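Local coordinates for protein L-lysine 6-monooxygenase (Pseudomonas syringae pv. tomato, PDB 5CQF) that probably hydroxylates the side-chain nitrogen of L-lysine as an FAD- and NADP-dependent flavoprotein in siderophore biosynthesis, at residues S190-L193 with T194-A198. Residues are numbered along the deposited sequence; the frame is centred on the assembly and turned at random.
Sequences SRFL and TRLQA
Phe192 and Leu196, one turn apart on the short helix 192-198, make the tightly packed side of this contact. The CB of Phe192 points away from segment 194-198, but with CG anti to the backbone N (chi1 -176°) the far part of its ring meets Leu196, whose CD2 lies over one ring face, 3.9 Å from the centroid: a CH-pi contact displaced toward the rim, nearest at CE1 of Phe192 (3.7 Å to Leu196 CD2). A flat aromatic ring and a branched aliphatic chain suit this buried place, because the methyl can settle on the ring while both press against Phe187 of strand 186-188 and against helix 214-226, Phe192 on Leu223 and Leu196 on Arg226. The helix comes just after strand 186-188, an edge strand of a five-stranded parallel sheet; strand 206-210 of the same sheet leads through a GxGxxA turn into helix 214-226, a strand-turn-helix consistent with the NADP-binding Rossmann domain of this family. Arg191 is the N-cap residue, and its O accepts the first i to i+4 bond, from Arg195 N (2.9 Å, 163° at the hydrogen); Leu196 N to Phe192 O and Gln197 N to Leu193 O (3.0 Å) continue the pattern. On the looser side, long polar chains such as the arginines and Gln197 suit the surface. Arg191, bent at chi2 and chi3, brings its NH2 over one face of the Arg195 guanidinium, 3.4 Å from Arg195 NH2, with the two planes 22° apart. No hydrogen bond joins these two donors, and their like charges probably oppose the approach. Leu193, Thr194 and Gln197 touch Trp58 of helix 57-64, whose apolar surface suits exposed Leu193.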
# COMPACT_ATOMS: atom_id res chain seq x y z
N SER A 190 -11.56 23.16 -18.22
CA SER A 190 -12.66 22.43 -18.86
C SER A 190 -12.46 22.22 -20.37
O SER A 190 -13.17 21.43 -20.99
CB SER A 190 -13.98 23.18 -18.63
OG SER A 190 -13.98 24.45 -19.26
N ARG A 191 -11.53 22.94 -20.97
CA ARG A 191 -11.22 22.79 -22.38
C ARG A 191 -9.75 22.41 -22.55
O ARG A 191 -9.18 22.57 -23.63
CB ARG A 191 -11.54 24.10 -23.10
CG ARG A 191 -13.00 24.52 -22.99
CD ARG A 191 -13.82 24.02 -24.18
NE ARG A 191 -13.42 24.70 -25.42
CZ ARG A 191 -13.85 25.91 -25.80
NH1 ARG A 191 -14.72 26.60 -25.06
NH2 ARG A 191 -13.40 26.42 -26.95
N PHE A 192 -9.14 21.87 -21.49
CA PHE A 192 -7.71 21.56 -21.47
C PHE A 192 -7.27 20.66 -22.61
O PHE A 192 -6.28 20.93 -23.25
CB PHE A 192 -7.27 20.96 -20.11
CG PHE A 192 -5.79 20.71 -20.01
CD1 PHE A 192 -4.91 21.74 -19.70
CD2 PHE A 192 -5.27 19.45 -20.23
CE1 PHE A 192 -3.55 21.52 -19.64
CE2 PHE A 192 -3.90 19.22 -20.16
CZ PHE A 192 -3.04 20.26 -19.88
N LEU A 193 -8.03 19.59 -22.85
CA LEU A 193 -7.65 18.61 -23.85
C LEU A 193 -7.80 19.18 -25.24
O LEU A 193 -6.89 19.09 -26.05
CB LEU A 193 -8.50 17.34 -23.72
CG LEU A 193 -7.88 16.13 -23.01
CD1 LEU A 193 -6.78 15.50 -23.87
CD2 LEU A 193 -7.36 16.49 -21.62
N THR A 194 -8.96 19.77 -25.51
CA THR A 194 -9.23 20.39 -26.80
C THR A 194 -8.16 21.41 -27.14
O THR A 194 -7.61 21.42 -28.22
CB THR A 194 -10.62 21.07 -26.79
OG1 THR A 194 -11.59 20.21 -26.16
CG2 THR A 194 -11.08 21.40 -28.18
N ARG A 195 -7.84 22.27 -26.18
CA ARG A 195 -6.86 23.33 -26.39
C ARG A 195 -5.46 22.79 -26.63
O ARG A 195 -4.76 23.28 -27.52
CB ARG A 195 -6.83 24.29 -25.19
CG ARG A 195 -8.11 25.07 -24.97
CD ARG A 195 -8.15 26.28 -25.89
NE ARG A 195 -9.36 27.07 -25.70
CZ ARG A 195 -9.84 27.93 -26.58
NH1 ARG A 195 -9.24 28.11 -27.75
NH2 ARG A 195 -10.94 28.61 -26.31
N LEU A 196 -5.05 21.80 -25.85
CA LEU A 196 -3.75 21.15 -26.07
C LEU A 196 -3.63 20.52 -27.44
O LEU A 196 -2.55 20.49 -28.04
CB LEU A 196 -3.49 20.08 -25.02
CG LEU A 196 -2.67 20.47 -23.78
CD1 LEU A 196 -1.18 20.31 -24.00
CD2 LEU A 196 -2.96 21.88 -23.32
N GLN A 197 -4.74 20.01 -27.95
CA GLN A 197 -4.72 19.31 -29.22
C GLN A 197 -4.47 20.30 -30.36
O GLN A 197 -3.73 19.99 -31.29
CB GLN A 197 -6.04 18.56 -29.40
CG GLN A 197 -5.87 17.21 -30.06
CD GLN A 197 -7.15 16.43 -30.07
OE1 GLN A 197 -7.47 15.72 -29.11
NE2 GLN A 197 -7.91 16.57 -31.14
N ALA A 198 -5.04 21.49 -30.24
CA ALA A 198 -4.84 22.56 -31.21
C ALA A 198 -3.37 22.91 -31.48
O ALA A 198 -3.06 23.44 -32.55
CB ALA A 198 -5.59 23.80 -30.76